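Local coordinates for protein endoglucanase FnCel5A (Fervidobacterium nodosum, PDB 3NCO) that probably hydrolyses internal beta-1,4-glucosidic bonds of cellulose, as a family 5 glycoside hydrolase built on a TIM barrel, at residues Ile62-His67 and Ile100-Phe105. Residues are numbered along the deposited sequence; the frame is centred on the assembly and turned at random.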
loop_
_atom_site.group_PDB
_atom_site.type_symbol
_atom_site.label_atom_id
_atom_site.label_comp_id
_atom_site.label_asym_id
_atom_site.label_seq_id
_atom_site.Cartn_x
_atom_site.Cartn_y
_atom_site.Cartn_z
ATOM N N ILE A 62 7.005 1.426 -5.629
ATOM C CA ILE A 62 8.169 1.375 -6.537
ATOM C C ILE A 62 7.782 1.105 -8.002
ATOM O O ILE A 62 7.159 0.099 -8.289
ATOM C CB ILE A 62 9.186 0.274 -6.061
ATOM C CG1 ILE A 62 9.526 0.457 -4.575
ATOM C CG2 ILE A 62 10.419 0.209 -6.971
ATOM C CD1 ILE A 62 10.361 -0.712 -3.960
ATOM N N ARG A 63 8.178 1.994 -8.924
ATOM C CA ARG A 63 7.809 1.833 -10.336
ATOM C C ARG A 63 8.990 1.085 -11.010
ATOM O O ARG A 63 9.766 1.643 -11.784
ATOM C CB ARG A 63 7.512 3.167 -11.004
ATOM C CG ARG A 63 7.028 2.989 -12.460
ATOM C CD ARG A 63 7.099 4.266 -13.209
ATOM N NE ARG A 63 6.285 5.300 -12.574
ATOM C CZ ARG A 63 5.669 6.266 -13.275
ATOM N NH1 ARG A 63 5.756 6.291 -14.617
ATOM N NH2 ARG A 63 4.959 7.187 -12.637
ATOM N N TRP A 64 9.099 -0.195 -10.713
ATOM C CA TRP A 64 10.109 -1.021 -11.304
ATOM C C TRP A 64 10.074 -0.938 -12.811
ATOM O O TRP A 64 11.081 -1.077 -13.482
ATOM C CB TRP A 64 9.931 -2.471 -10.859
ATOM C CG TRP A 64 10.131 -2.724 -9.408
ATOM C CD1 TRP A 64 9.129 -2.966 -8.475
ATOM C CD2 TRP A 64 11.385 -2.835 -8.686
ATOM N NE1 TRP A 64 9.691 -3.211 -7.240
ATOM C CE2 TRP A 64 11.063 -3.117 -7.337
ATOM C CE3 TRP A 64 12.748 -2.748 -9.052
ATOM C CZ2 TRP A 64 12.036 -3.284 -6.355
ATOM C CZ3 TRP A 64 13.721 -2.880 -8.060
ATOM C CH2 TRP A 64 13.355 -3.178 -6.727
ATOM N N SER A 65 8.888 -0.771 -13.353
ATOM C CA SER A 65 8.795 -0.870 -14.798
ATOM C C SER A 65 9.478 0.280 -15.533
ATOM O O SER A 65 9.654 0.183 -16.784
ATOM C CB SER A 65 7.307 -0.949 -15.204
ATOM O OG SER A 65 6.553 0.201 -14.840
ATOM N N ALA A 66 9.822 1.345 -14.782
ATOM C CA ALA A 66 10.549 2.503 -15.361
ATOM C C ALA A 66 12.082 2.318 -15.346
ATOM O O ALA A 66 12.836 3.263 -15.694
ATOM C CB ALA A 66 10.160 3.769 -14.640
ATOM N N HIS A 67 12.556 1.115 -14.993
ATOM C CA HIS A 67 13.987 0.921 -14.741
ATOM C C HIS A 67 14.410 -0.470 -15.148
ATOM O O HIS A 67 15.164 -1.136 -14.431
ATOM C CB HIS A 67 14.276 1.130 -13.253
ATOM C CG HIS A 67 13.937 2.508 -12.768
ATOM N ND1 HIS A 67 12.804 2.820 -12.049
ATOM C CD2 HIS A 67 14.615 3.670 -12.916
ATOM C CE1 HIS A 67 12.792 4.115 -11.770
ATOM N NE2 HIS A 67 13.880 4.653 -12.294
ATOM N N ILE A 100 7.599 -3.687 0.225
ATOM C CA ILE A 100 7.994 -3.124 -1.083
ATOM C C ILE A 100 7.040 -3.729 -2.140
ATOM O O ILE A 100 6.768 -4.948 -2.089
ATOM C CB ILE A 100 9.511 -3.394 -1.431
ATOM C CG1 ILE A 100 9.798 -4.919 -1.609
ATOM C CG2 ILE A 100 10.535 -2.636 -0.448
ATOM C CD1 ILE A 100 11.300 -5.175 -2.024
ATOM N N ASN A 101 6.588 -2.900 -3.087
ATOM C CA ASN A 101 5.499 -3.309 -4.000
ATOM C C ASN A 101 6.051 -3.068 -5.438
ATOM O O ASN A 101 7.177 -2.622 -5.641
ATOM C CB ASN A 101 4.122 -2.581 -3.708
ATOM C CG ASN A 101 4.043 -1.132 -4.240
ATOM O OD1 ASN A 101 4.995 -0.629 -4.882
ATOM N ND2 ASN A 101 2.910 -0.430 -3.947
ATOM N N CYS A 102 5.212 -3.341 -6.451
ATOM C CA CYS A 102 5.372 -2.685 -7.732
ATOM C C CYS A 102 4.125 -1.818 -7.950
ATOM O O CYS A 102 3.009 -2.226 -7.620
ATOM C CB CYS A 102 5.476 -3.763 -8.801
ATOM S SG CYS A 102 5.831 -3.150 -10.503
ATOM N N HIS A 103 4.323 -0.636 -8.524
ATOM C CA HIS A 103 3.343 0.452 -8.490
ATOM C C HIS A 103 3.454 1.208 -9.823
ATOM O O HIS A 103 4.537 1.307 -10.451
ATOM C CB HIS A 103 3.725 1.375 -7.348
ATOM C CG HIS A 103 2.606 2.099 -6.657
ATOM N ND1 HIS A 103 1.980 3.236 -7.130
ATOM C CD2 HIS A 103 2.114 1.902 -5.422
ATOM C CE1 HIS A 103 1.161 3.716 -6.197
ATOM N NE2 HIS A 103 1.201 2.901 -5.168
ATOM N N HIS A 104 2.305 1.681 -10.299
ATOM C CA HIS A 104 2.301 2.534 -11.487
ATOM C C HIS A 104 2.963 1.863 -12.705
ATOM O O HIS A 104 3.827 2.445 -13.324
ATOM C CB HIS A 104 2.967 3.890 -11.172
ATOM C CG HIS A 104 2.562 4.980 -12.108
ATOM N ND1 HIS A 104 1.906 6.128 -11.681
ATOM C CD2 HIS A 104 2.684 5.091 -13.454
ATOM C CE1 HIS A 104 1.660 6.905 -12.732
ATOM N NE2 HIS A 104 2.100 6.287 -13.814
ATOM N N PHE A 105 2.501 0.674 -13.056
ATOM C CA PHE A 105 2.922 0.023 -14.305
ATOM C C PHE A 105 1.827 0.275 -15.376
ATOM O O PHE A 105 0.945 -0.550 -15.568
ATOM C CB PHE A 105 3.116 -1.456 -13.995
ATOM C CG PHE A 105 3.868 -2.232 -15.036
ATOM C CD1 PHE A 105 4.358 -3.521 -14.707
ATOM C CD2 PHE A 105 4.105 -1.727 -16.336
ATOM C CE1 PHE A 105 5.035 -4.289 -15.684
ATOM C CE2 PHE A 105 4.808 -2.474 -17.283
ATOM C CZ PHE A 105 5.280 -3.772 -16.944
HETATM O O HOH W 1 5.931 -0.334 -12.276
#
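At the C-terminal ends of two neighbouring strands of the TIM barrel, 57-60 and 97-101, the end where enzymes of this fold carry their active site, the loop carrying I62-S65 lies against I100-F105. Backbone and side chain share the join: I62 N donates to N101 OD1 at 3.0 Å, and H103 N returns a bond to I62 O at 2.9 Å. The N101 CG lies between its own backbone N and carbonyl carbon (chi1 78°), on the side towards I62, and carries the accepting OD1. The backbone carbonyl of N101 faces the indole edge of W64, whose NE1 makes a weak, bent hydrogen bond to N101 O; C102 CB meets the same edge, 3.8 Å from W64 CD1, and the C102 sulfur lies at the edge of the five-membered ring. Farther out, the R63 guanidinium lies flat on the H104 imidazole, planes 8° apart, with NH2 over the centre of the ring and H104 CD2 3.2 Å from R63 CZ. Each partner is also fixed from outside: R63 NE bonds E31 O and H104 NE2 bonds E106 OE2. A leucine in place of R63 would probably uncover one face of H104 and leave E31 O without this donor. Next along, S65 sets CB over the centre of the F105 ring, 3.5 Å from the centroid, while a water joins its OG (2.7 Å) to H103 O. I62 CD1 packs on I100 CB, and both isoleucines touch helix 78-93, I62 at F80 and V84, I100 at V88. W64 touches both that helix, at V84, and helix 112-130, at I122 and V126, while I100 also leans on the next barrel strand, 137-140.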